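Local atomic coordinates of biofilm-associated surface protein (Staphylococcus aureus, PDB entry 7C7U), a protein that probably helps cells adhere and form biofilms as a cell-wall-anchored surface protein, apparently acting as a switch over functional amyloid formation, and carries bound calcium. Residues 342-347 and 353-358; 421-426 and 507-512; 434-439 and 498-503; 449-454 and 525-530; 463-466 and 472-475. All coordinates share one frame; numbering follows the deposited sequence.

Contact 1 (342-347 and 353-358); sequences DAKYDS and RETTKQ
This is a small surface contact inside the long loop between strands 323-331 and 359-369, where residues 342-347 run past a short 3-10 turn at 353-355. Thr-355 carries it. Its OG1 accepts the backbone N-H of Lys-344 at 2.8 Å from N, and the bond is nearly straight, with 165° at the hydrogen. The same hydroxyl is hydrogen-bonded to the carbonyl O of Ile-352, so it is gripped on two fronts and its rotation is fixed. The torsion fits this: with chi1 66°, OG1 sits between the backbone N and the carbonyl carbon. CG2 is then free to lie over Lys-344, 3.7 Å from its CB. The aliphatic start of the lysine crosses the threonine at about a right angle, and its amine end leads away. Ala-343 packs against the carbonyl of Thr-355. Its CA makes a C-H...O contact of 3.4 Å with the carbonyl O of Thr-355, and its CB lies 3.8 Å from Thr-355 OG1. The turn itself is closed by Thr-356 N and Arg-353 O, 3.2 Å apart. Arg-353 starts off away from 342-347, and its NH2 is bonded to the carbonyl O of Asp-391, a calcium ligand. Lys-344 and Ile-352 add a backbone hydrogen bond. The arrangement is that of a surface loop folded back on itself and tied by a threonine side chain at the end of a 3-10 turn.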
# COMPACT_ATOMS: atom_id res chain seq x y z
N ASP A 342 -14.85 8.07 -12.66
CA ASP A 342 -15.88 9.06 -12.33
C ASP A 342 -15.39 10.14 -11.38
O ASP A 342 -16.20 10.80 -10.72
CB ASP A 342 -17.12 8.41 -11.69
CG ASP A 342 -17.74 7.35 -12.56
OD1 ASP A 342 -18.16 6.33 -11.97
OD2 ASP A 342 -17.76 7.51 -13.80
N ALA A 343 -14.08 10.30 -11.23
CA ALA A 343 -13.59 11.34 -10.33
C ALA A 343 -13.72 12.69 -11.03
O ALA A 343 -13.62 12.79 -12.26
CB ALA A 343 -12.14 11.11 -9.91
N LYS A 344 -13.94 13.73 -10.24
CA LYS A 344 -14.01 15.08 -10.78
C LYS A 344 -12.76 15.85 -10.35
O LYS A 344 -12.13 15.52 -9.33
CB LYS A 344 -15.26 15.83 -10.31
CG LYS A 344 -16.60 15.21 -10.76
CD LYS A 344 -17.76 15.99 -10.12
CE LYS A 344 -19.11 15.33 -10.31
NZ LYS A 344 -19.69 15.56 -11.66
N TYR A 345 -12.40 16.85 -11.14
CA TYR A 345 -11.21 17.66 -10.91
C TYR A 345 -11.60 19.13 -10.92
O TYR A 345 -12.53 19.53 -11.61
CB TYR A 345 -10.13 17.36 -11.97
CG TYR A 345 -9.71 15.90 -11.95
CD1 TYR A 345 -8.62 15.48 -11.21
CD2 TYR A 345 -10.44 14.95 -12.66
CE1 TYR A 345 -8.25 14.14 -11.18
CE2 TYR A 345 -10.08 13.62 -12.63
CZ TYR A 345 -8.99 13.22 -11.89
OH TYR A 345 -8.64 11.89 -11.87
N ASP A 346 -10.89 19.93 -10.13
CA ASP A 346 -11.22 21.34 -10.01
C ASP A 346 -10.62 22.13 -11.18
O ASP A 346 -10.05 21.57 -12.11
CB ASP A 346 -10.78 21.88 -8.64
CG ASP A 346 -9.27 21.90 -8.45
OD1 ASP A 346 -8.50 21.83 -9.44
OD2 ASP A 346 -8.85 21.99 -7.28
N SER A 347 -10.79 23.47 -11.13
CA SER A 347 -10.28 24.34 -12.19
C SER A 347 -8.81 24.09 -12.50
O SER A 347 -8.40 24.05 -13.67
CB SER A 347 -10.51 25.81 -11.83
OG SER A 347 -10.21 26.08 -10.46
N ARG A 353 -11.23 15.15 -3.85
CA ARG A 353 -11.06 13.89 -3.13
C ARG A 353 -12.39 13.22 -2.80
O ARG A 353 -12.48 11.99 -2.75
CB ARG A 353 -10.27 14.19 -1.85
CG ARG A 353 -8.91 14.80 -2.13
CD ARG A 353 -8.09 15.01 -0.87
NE ARG A 353 -8.19 13.92 0.08
CZ ARG A 353 -8.72 14.02 1.29
NH1 ARG A 353 -9.22 15.17 1.71
NH2 ARG A 353 -8.74 12.98 2.09
N GLU A 354 -13.43 14.03 -2.59
CA GLU A 354 -14.78 13.54 -2.36
C GLU A 354 -15.34 12.78 -3.56
O GLU A 354 -16.35 12.08 -3.41
CB GLU A 354 -15.70 14.74 -2.04
CG GLU A 354 -15.47 15.36 -0.67
CD GLU A 354 -14.30 16.33 -0.61
OE1 GLU A 354 -13.59 16.52 -1.64
OE2 GLU A 354 -14.10 16.93 0.48
N THR A 355 -14.75 12.93 -4.74
CA THR A 355 -15.24 12.24 -5.92
C THR A 355 -14.50 10.94 -6.23
O THR A 355 -14.77 10.33 -7.27
CB THR A 355 -15.19 13.14 -7.15
OG1 THR A 355 -13.83 13.44 -7.48
CG2 THR A 355 -15.97 14.46 -6.90
N THR A 356 -13.56 10.51 -5.40
CA THR A 356 -12.87 9.25 -5.66
C THR A 356 -13.34 8.17 -4.69
O THR A 356 -13.93 8.46 -3.65
CB THR A 356 -11.34 9.42 -5.61
OG1 THR A 356 -10.73 8.29 -6.25
CG2 THR A 356 -10.80 9.50 -4.18
N LYS A 357 -13.11 6.91 -5.07
CA LYS A 357 -13.43 5.79 -4.20
C LYS A 357 -12.30 5.55 -3.20
O LYS A 357 -11.12 5.66 -3.54
CB LYS A 357 -13.69 4.53 -5.02
CG LYS A 357 -14.95 4.55 -5.89
CD LYS A 357 -15.22 3.17 -6.50
CE LYS A 357 -16.32 3.21 -7.55
NZ LYS A 357 -15.78 3.43 -8.93
N GLN A 358 -12.66 5.25 -1.95
CA GLN A 358 -11.66 4.87 -0.96
C GLN A 358 -11.29 3.38 -1.05
O GLN A 358 -10.19 3.00 -0.65
CB GLN A 358 -12.17 5.17 0.45
CG GLN A 358 -11.09 5.08 1.53
CD GLN A 358 -11.65 5.30 2.92
OE1 GLN A 358 -12.85 5.15 3.13
NE2 GLN A 358 -10.79 5.63 3.88

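Contact 2 (421-426 and 507-512); sequences GDEVVN and NDEVNT. With CA (calcium ion), chain G; CA (calcium ion), chain F.
The contact is a calcium site, where Glu-423 of helix 420-427 and Glu-509 of strand 509-516 bind one ion together. Both oxygens of Glu-423 hold this shared calcium, OE1 at 2.6 Å and OE2 at 2.4 Å. Glu-509 uses one oxygen, OE1, at 2.3 Å from the same ion. Glu-423 OE1 also reaches a second calcium at 2.3 Å, so it bridges the two metals. Glu-423 OE2 and Glu-509 OE1 are 2.9 Å apart; the shared cation probably offsets the repulsion, and this is not a hydrogen bond. The two carboxylate planes are turned 70° from each other. The chain of Glu-509 bends at chi2 (-69°), which brings its end to the metal.

The second calcium sits in an EF-hand-like loop. Asp-412, Asp-414, Asp-416, Lys-418 and Glu-423 follow the 1, 3, 5, 7, 12 spacing of such loops, with Lys-418 lending its carbonyl O. The shared calcium ties this loop to the first residue of strand 509-516, in the beta domain that follows. Asp-414, Asp-416 and the carbonyls of Ser-430 and Val-433 complete the shared site. The end of Glu-423 is also held by Thr-429. Glu-509 OE2, turned away from the ion, forms a salt bridge with Lys-418 NZ.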
# COMPACT_ATOMS: atom_id res chain seq x y z
N GLY A 421 -1.32 12.59 -4.97
CA GLY A 421 -1.59 12.27 -6.36
C GLY A 421 -1.46 13.47 -7.28
O GLY A 421 -0.83 13.40 -8.34
N ASP A 422 -2.05 14.61 -6.88
CA ASP A 422 -1.89 15.83 -7.66
C ASP A 422 -0.42 16.13 -7.91
O ASP A 422 -0.00 16.41 -9.03
CB ASP A 422 -2.56 17.00 -6.94
CG ASP A 422 -4.05 16.88 -6.87
OD1 ASP A 422 -4.64 16.31 -7.83
OD2 ASP A 422 -4.64 17.34 -5.87
N GLU A 423 0.40 16.01 -6.87
CA GLU A 423 1.82 16.27 -7.04
C GLU A 423 2.46 15.32 -8.04
O GLU A 423 3.17 15.75 -8.96
CB GLU A 423 2.52 16.20 -5.68
CG GLU A 423 2.18 17.43 -4.83
CD GLU A 423 3.33 17.87 -3.98
OE1 GLU A 423 3.26 17.65 -2.75
OE2 GLU A 423 4.31 18.42 -4.54
N VAL A 424 2.20 14.01 -7.90
CA VAL A 424 2.81 13.06 -8.82
C VAL A 424 2.31 13.29 -10.23
O VAL A 424 3.09 13.27 -11.20
CB VAL A 424 2.55 11.61 -8.35
CG1 VAL A 424 2.85 10.63 -9.48
CG2 VAL A 424 3.38 11.30 -7.13
N VAL A 425 1.02 13.56 -10.38
CA VAL A 425 0.36 13.57 -11.68
C VAL A 425 0.25 14.97 -12.27
O VAL A 425 0.51 15.17 -13.46
CB VAL A 425 -1.04 12.92 -11.55
CG1 VAL A 425 -1.79 13.03 -12.86
CG2 VAL A 425 -0.89 11.46 -11.16
N ASN A 426 -0.15 15.95 -11.47
CA ASN A 426 -0.47 17.26 -12.03
C ASN A 426 0.74 18.19 -12.00
O ASN A 426 1.19 18.66 -13.04
CB ASN A 426 -1.67 17.88 -11.30
CG ASN A 426 -2.31 19.03 -12.09
OD1 ASN A 426 -2.21 19.10 -13.31
ND2 ASN A 426 -2.98 19.91 -11.37
N ASN A 507 9.66 18.77 -12.11
CA ASN A 507 9.53 20.15 -11.66
C ASN A 507 10.05 20.33 -10.24
O ASN A 507 9.97 19.42 -9.41
CB ASN A 507 8.07 20.61 -11.74
CG ASN A 507 7.57 20.74 -13.17
OD1 ASN A 507 8.35 21.04 -14.07
ND2 ASN A 507 6.29 20.48 -13.38
N ASP A 508 10.57 21.53 -9.97
CA ASP A 508 11.13 21.85 -8.66
C ASP A 508 10.07 22.42 -7.74
O ASP A 508 9.08 23.01 -8.20
CB ASP A 508 12.27 22.87 -8.79
CG ASP A 508 13.37 22.40 -9.73
OD1 ASP A 508 13.50 21.17 -9.95
OD2 ASP A 508 14.10 23.27 -10.25
N GLU A 509 10.28 22.26 -6.44
CA GLU A 509 9.52 23.04 -5.47
C GLU A 509 10.15 24.42 -5.36
O GLU A 509 11.37 24.53 -5.17
CB GLU A 509 9.50 22.33 -4.11
CG GLU A 509 8.68 21.01 -4.09
CD GLU A 509 7.18 21.25 -4.23
OE1 GLU A 509 6.39 20.31 -4.05
OE2 GLU A 509 6.77 22.40 -4.51
N VAL A 510 9.33 25.48 -5.49
CA VAL A 510 9.83 26.84 -5.63
C VAL A 510 9.22 27.75 -4.57
O VAL A 510 8.10 27.55 -4.09
CB VAL A 510 9.55 27.43 -7.04
CG1 VAL A 510 10.35 26.71 -8.11
CG2 VAL A 510 8.05 27.38 -7.35
N ASN A 511 9.99 28.79 -4.23
CA ASN A 511 9.50 29.96 -3.51
C ASN A 511 10.34 31.13 -4.00
O ASN A 511 11.35 30.94 -4.68
CB ASN A 511 9.61 29.75 -1.99
CG ASN A 511 8.72 30.70 -1.19
OD1 ASN A 511 7.93 31.46 -1.75
ND2 ASN A 511 8.84 30.66 0.13
N THR A 512 9.92 32.35 -3.66
CA THR A 512 10.69 33.55 -3.99
C THR A 512 11.18 34.25 -2.73
O THR A 512 10.55 34.18 -1.67
CB THR A 512 9.89 34.53 -4.84
OG1 THR A 512 8.66 34.84 -4.18
CG2 THR A 512 9.62 33.95 -6.22
CA CA G . 5.67 18.69 -2.55
CA CA F . 2.13 17.85 -0.75

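Contact 3 (434-439 and 498-503); sequences GKPQAA and IAIDSP
Pro-436 presses its ring against Ile-500 and Ile-498 in the core of a beta domain, probably an immunoglobulin-like sandwich. Strands 437-442 and 494-501 flank strand 509-516 in one sheet, so these side chains meet across the strand between them. The bump is the CB edge of the proline. It lies 3.4 Å from Ile-500 CG1, tighter than usual for two carbons, and 3.8 Å from Ile-500 CD1. The two side chains slide past each other in opposite directions, so the proline lies alongside the isoleucine branch.

A second bump comes from strand 494-501. Ile-498 CG2 fits the dip between two residues of 434-439, at 4.2 Å from Pro-436 CB and 4.1 Å from Ala-438 CB. Its torsion puts it there: with chi1 174° the longer CG1 branch turns off anti to the backbone N, leaving CG2 as the branch that faces 434-439. The small Ala-438 lets this methyl approach. Phe-484 of strand 483-487 touches both isoleucines, and so does Ala-463. Pro-436 also lies on Glu-509, and its carbonyl O accepts Asn-511 ND2. Next to CB on the same edge, Pro-436 CG lies 3.5 Å from Ile-498 O.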
# COMPACT_ATOMS: atom_id res chain seq x y z
N GLY A 434 8.22 19.60 0.61
CA GLY A 434 7.38 20.78 0.76
C GLY A 434 7.93 22.05 0.11
O GLY A 434 8.77 22.00 -0.79
N LYS A 435 7.44 23.20 0.57
CA LYS A 435 7.77 24.48 -0.05
C LYS A 435 9.06 25.04 0.54
O LYS A 435 9.17 25.18 1.77
CB LYS A 435 6.63 25.47 0.15
CG LYS A 435 6.74 26.75 -0.66
CD LYS A 435 5.60 27.68 -0.31
CE LYS A 435 5.56 28.88 -1.25
NZ LYS A 435 4.60 29.91 -0.73
N PRO A 436 10.05 25.37 -0.28
CA PRO A 436 11.28 25.93 0.27
C PRO A 436 11.02 27.29 0.89
O PRO A 436 10.10 28.01 0.50
CB PRO A 436 12.20 26.04 -0.96
CG PRO A 436 11.28 26.16 -2.13
CD PRO A 436 10.02 25.39 -1.75
N GLN A 437 11.85 27.64 1.89
CA GLN A 437 11.79 28.94 2.55
C GLN A 437 13.20 29.52 2.64
O GLN A 437 14.15 28.82 2.97
CB GLN A 437 11.19 28.84 3.97
CG GLN A 437 9.82 28.12 4.07
CD GLN A 437 8.70 28.95 3.49
OE1 GLN A 437 8.84 30.17 3.36
NE2 GLN A 437 7.58 28.31 3.14
N ALA A 438 13.34 30.81 2.34
CA ALA A 438 14.65 31.45 2.38
C ALA A 438 14.46 32.88 2.87
O ALA A 438 13.58 33.58 2.36
CB ALA A 438 15.32 31.42 1.01
N ALA A 439 15.24 33.28 3.86
CA ALA A 439 15.22 34.66 4.33
C ALA A 439 15.74 35.60 3.25
O ALA A 439 16.63 35.24 2.46
CB ALA A 439 16.08 34.82 5.58
N ILE A 498 14.17 30.47 -5.12
CA ILE A 498 14.88 29.35 -4.51
C ILE A 498 14.14 28.09 -4.96
O ILE A 498 12.96 27.89 -4.63
CB ILE A 498 14.96 29.46 -2.98
CG1 ILE A 498 15.59 28.19 -2.38
CG2 ILE A 498 13.62 29.80 -2.32
CD1 ILE A 498 17.05 27.97 -2.84
N ALA A 499 14.83 27.26 -5.75
CA ALA A 499 14.24 26.08 -6.36
C ALA A 499 14.91 24.83 -5.82
O ALA A 499 16.15 24.77 -5.78
CB ALA A 499 14.37 26.12 -7.89
N ILE A 500 14.09 23.85 -5.42
CA ILE A 500 14.55 22.59 -4.85
C ILE A 500 14.27 21.49 -5.88
O ILE A 500 13.11 21.16 -6.17
CB ILE A 500 13.86 22.28 -3.52
CG1 ILE A 500 13.83 23.52 -2.63
CG2 ILE A 500 14.59 21.15 -2.80
CD1 ILE A 500 15.19 24.03 -2.20
N ASP A 501 15.35 20.90 -6.40
CA ASP A 501 15.31 20.01 -7.54
C ASP A 501 15.52 18.58 -7.06
O ASP A 501 16.55 18.25 -6.47
CB ASP A 501 16.39 20.42 -8.56
CG ASP A 501 16.36 19.60 -9.85
OD1 ASP A 501 15.81 18.48 -9.88
OD2 ASP A 501 16.93 20.08 -10.85
N SER A 502 14.52 17.73 -7.32
CA SER A 502 14.59 16.29 -7.07
C SER A 502 14.97 15.57 -8.36
O SER A 502 14.56 15.99 -9.45
CB SER A 502 13.24 15.77 -6.56
OG SER A 502 13.13 14.35 -6.70
N PRO A 503 15.78 14.51 -8.30
CA PRO A 503 16.10 13.76 -9.53
C PRO A 503 14.95 12.89 -10.05
O PRO A 503 15.07 12.33 -11.15
CB PRO A 503 17.28 12.88 -9.12
CG PRO A 503 17.10 12.68 -7.66
CD PRO A 503 16.47 13.96 -7.13

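Contact 4 (449-454 and 525-530); sequences SGSVPL and SINPVD
Ser-451 and Asn-527 face each other where two beta domains join. Strand 447-451 belongs to the first, seven-stranded sheet; strand 525-526 begins the next domain, in a sheet with strands 535-539 and 567-571. Direct contact is slight. Ser-451 OG lies 3.6 Å from Asn-527 OD1 and also 3.6 Å from Pro-528 CD, whose ring brushes the hydroxyl. CB of Ser-451 points at 525-530, and chi1 64° swings OG to the side of the Pro-528 ring and of a bridging water.

Water does the bridging. This water is 2.7 Å from Ser-451 OG and donates to Asn-527 OD1 at 3.1 Å. Another donates to the carbonyl O of Gly-450 at 3.0 Å and accepts from Asn-527 ND2 at 2.9 Å. The amide of Asn-527 is therefore held at both ends, its oxygen by one water and its nitrogen by the other. These bonds fit the modelled orientation of the amide.

Farther out, the backbones are fixed by their own sheets. Gly-450 pairs with Phe-484 and Ser-451 with Gln-437 on one side; Asn-527 pairs with Val-537 on the other. Pro-453 is bonded through its backbone to Gly-434. A direct bond between the domains lies close by, from Ser-449 OG to Thr-566 OG1. Asn-539 serves two residues of 525-530: its ND2 donates to Asn-527 OD1, which also takes the water, and is hydrogen-bonded to Ser-525 OG.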
# COMPACT_ATOMS: atom_id res chain seq x y z
N SER A 449 20.46 31.37 2.75
CA SER A 449 20.21 30.35 3.75
C SER A 449 18.71 30.12 3.91
O SER A 449 17.92 31.07 3.89
CB SER A 449 20.82 30.73 5.10
OG SER A 449 22.20 30.99 4.96
N GLY A 450 18.34 28.86 4.11
CA GLY A 450 16.95 28.52 4.35
C GLY A 450 16.79 27.03 4.59
O GLY A 450 17.75 26.34 4.94
N SER A 451 15.57 26.55 4.39
CA SER A 451 15.25 25.15 4.65
C SER A 451 14.03 24.76 3.84
O SER A 451 13.33 25.60 3.28
CB SER A 451 14.98 24.90 6.14
OG SER A 451 13.83 25.62 6.54
N VAL A 452 13.77 23.45 3.79
CA VAL A 452 12.61 22.96 3.06
C VAL A 452 12.18 21.65 3.71
O VAL A 452 13.04 20.85 4.11
CB VAL A 452 12.93 22.81 1.56
CG1 VAL A 452 14.15 21.93 1.34
CG2 VAL A 452 11.71 22.30 0.78
N PRO A 453 10.88 21.40 3.89
CA PRO A 453 10.45 20.13 4.49
C PRO A 453 10.79 18.97 3.58
O PRO A 453 10.44 18.98 2.40
CB PRO A 453 8.93 20.30 4.66
CG PRO A 453 8.69 21.78 4.59
CD PRO A 453 9.73 22.29 3.63
N LEU A 454 11.51 17.99 4.13
CA LEU A 454 11.85 16.76 3.44
C LEU A 454 11.29 15.59 4.24
O LEU A 454 11.53 15.48 5.44
CB LEU A 454 13.37 16.59 3.28
CG LEU A 454 14.09 17.70 2.50
CD1 LEU A 454 15.60 17.52 2.59
CD2 LEU A 454 13.61 17.77 1.04
N SER A 525 14.62 34.88 9.55
CA SER A 525 13.69 33.75 9.55
C SER A 525 14.19 32.69 10.53
O SER A 525 15.36 32.67 10.92
CB SER A 525 13.52 33.12 8.15
OG SER A 525 14.74 32.59 7.65
N ILE A 526 13.27 31.82 10.95
CA ILE A 526 13.56 30.74 11.89
C ILE A 526 13.30 29.41 11.19
O ILE A 526 12.25 29.22 10.57
CB ILE A 526 12.69 30.85 13.17
CG1 ILE A 526 12.81 32.24 13.77
CG2 ILE A 526 13.09 29.80 14.19
CD1 ILE A 526 11.73 32.56 14.78
N ASN A 527 14.26 28.49 11.29
CA ASN A 527 14.04 27.15 10.75
C ASN A 527 13.09 26.37 11.67
O ASN A 527 13.00 26.66 12.87
CB ASN A 527 15.36 26.40 10.60
CG ASN A 527 16.22 26.93 9.47
OD1 ASN A 527 15.78 27.78 8.68
ND2 ASN A 527 17.44 26.42 9.36
N PRO A 528 12.38 25.38 11.14
CA PRO A 528 11.46 24.60 11.98
C PRO A 528 12.16 24.03 13.21
O PRO A 528 13.34 23.69 13.17
CB PRO A 528 10.97 23.50 11.04
CG PRO A 528 11.06 24.11 9.67
CD PRO A 528 12.28 24.99 9.72
N VAL A 529 11.43 23.98 14.33
CA VAL A 529 11.97 23.54 15.61
C VAL A 529 10.98 22.55 16.22
O VAL A 529 9.78 22.83 16.28
CB VAL A 529 12.19 24.73 16.57
CG1 VAL A 529 12.70 24.25 17.92
CG2 VAL A 529 13.15 25.77 15.96
N ASP A 530 11.48 21.40 16.67
CA ASP A 530 10.65 20.45 17.39
C ASP A 530 11.14 20.31 18.83
O ASP A 530 12.21 20.80 19.20
CB ASP A 530 10.58 19.07 16.69
CG ASP A 530 11.92 18.35 16.61
OD1 ASP A 530 12.71 18.36 17.58
OD2 ASP A 530 12.17 17.70 15.57
O HOH W 1 19.15 27.53 7.35
O HOH W 2 13.54 28.33 6.68

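Contact 5 (463-466 and 472-475); sequences AKVI and TVGT
Strands 463-466 and 472-475 run antiparallel, 155° between their directions, and their pairing is broken by one extra residue. They form a beta hairpin with a classic beta bulge: Val-473 and Gly-474 both face Val-465. Val-465 N donates to Gly-474 O at 2.9 Å. Val-465 O takes Val-473 N at 2.7 Å, with an angle of 161° at the carbonyl. Gly-474 N offers the same oxygen a weak bond of 3.4 Å. One carbonyl thus serves both residues of the bulge. On either side of it, Lys-464 with Thr-475 and Ile-466 with Thr-472 are non-hydrogen-bonded pairs.

The side chains follow this register. Val-465 projects to the face opposite Lys-464 and Ile-466; Gly-474 adds no side chain there. Val-465 CG1 meets Val-473 CG2 at 3.7 Å. Tyr-496 and Val-486 touch Val-465 on that face, which belongs to the domain core. Lys-464, Ile-466, Thr-472 and Thr-475 lie on the other face. There Lys-464 CG passes Thr-475 CG2 at 4.1 Å. The lysine chain then runs out extended to Asp-501, whose OD2 makes a salt bridge with NZ. Strand 472-477 is an outer strand of the sheet, so the hairpin forms one of its edges. At the turn end, chi1 -74° turns the hydroxyl of Thr-472 anti to its carbonyl carbon and sets OG1 against the isoleucine, 3.5 Å from Ile-466 CG1.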
# COMPACT_ATOMS: atom_id res chain seq x y z
N ALA A 463 19.45 22.59 -4.32
CA ALA A 463 18.87 23.92 -4.25
C ALA A 463 19.57 24.83 -5.24
O ALA A 463 20.80 24.80 -5.36
CB ALA A 463 18.96 24.50 -2.84
N LYS A 464 18.78 25.64 -5.93
CA LYS A 464 19.27 26.57 -6.94
C LYS A 464 18.70 27.94 -6.65
O LYS A 464 17.50 28.07 -6.34
CB LYS A 464 18.87 26.13 -8.35
CG LYS A 464 19.17 24.67 -8.71
CD LYS A 464 18.15 24.19 -9.72
CE LYS A 464 18.48 22.82 -10.27
NZ LYS A 464 17.35 22.39 -11.17
N VAL A 465 19.54 28.96 -6.76
CA VAL A 465 19.11 30.35 -6.74
C VAL A 465 19.11 30.86 -8.18
O VAL A 465 20.13 30.78 -8.88
CB VAL A 465 19.99 31.21 -5.82
CG1 VAL A 465 19.55 32.68 -5.85
CG2 VAL A 465 19.92 30.67 -4.39
N ILE A 466 17.96 31.34 -8.63
CA ILE A 466 17.72 31.72 -10.01
C ILE A 466 17.15 33.13 -10.01
O ILE A 466 16.22 33.42 -9.24
CB ILE A 466 16.75 30.74 -10.71
CG1 ILE A 466 17.24 29.29 -10.60
CG2 ILE A 466 16.54 31.11 -12.17
CD1 ILE A 466 16.16 28.28 -10.94
N THR A 472 20.49 30.80 -13.35
CA THR A 472 20.97 30.22 -12.10
C THR A 472 22.23 30.94 -11.66
O THR A 472 23.20 31.03 -12.42
CB THR A 472 21.26 28.73 -12.29
OG1 THR A 472 20.02 28.01 -12.38
CG2 THR A 472 22.06 28.20 -11.12
N VAL A 473 22.23 31.48 -10.44
CA VAL A 473 23.40 32.18 -9.91
C VAL A 473 24.09 31.42 -8.78
O VAL A 473 25.22 31.76 -8.43
CB VAL A 473 23.06 33.62 -9.46
CG1 VAL A 473 22.39 34.40 -10.60
CG2 VAL A 473 22.18 33.63 -8.22
N GLY A 474 23.46 30.40 -8.21
CA GLY A 474 24.13 29.53 -7.26
C GLY A 474 23.41 28.21 -7.12
O GLY A 474 22.21 28.11 -7.39
N THR A 475 24.15 27.18 -6.69
CA THR A 475 23.58 25.86 -6.44
C THR A 475 24.27 25.22 -5.24
O THR A 475 25.44 25.49 -4.95
CB THR A 475 23.71 24.91 -7.64
OG1 THR A 475 25.08 24.55 -7.83
CG2 THR A 475 23.18 25.55 -8.93

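In the fold
From the N terminus, contact 1 comes first. It closes a short loop before strand 359-369 and stands in series with the rest. Contact 2 opens next, at 421-426, and closes at 507-512, joining the calcium-binding helix to the beta domain. Contact 3 opens and closes within that span. Contact 4 opens inside both but closes after them, at 525-530, so it crosses contacts 2 and 3 and reaches the next domain. Contact 5 is the innermost, a hairpin enclosed by contacts 2, 3 and 4. Contacts 2, 3, 4 and 5 reach the same sheet; contact 3 touches each of the other three, with centres about 10 or 11 Å away.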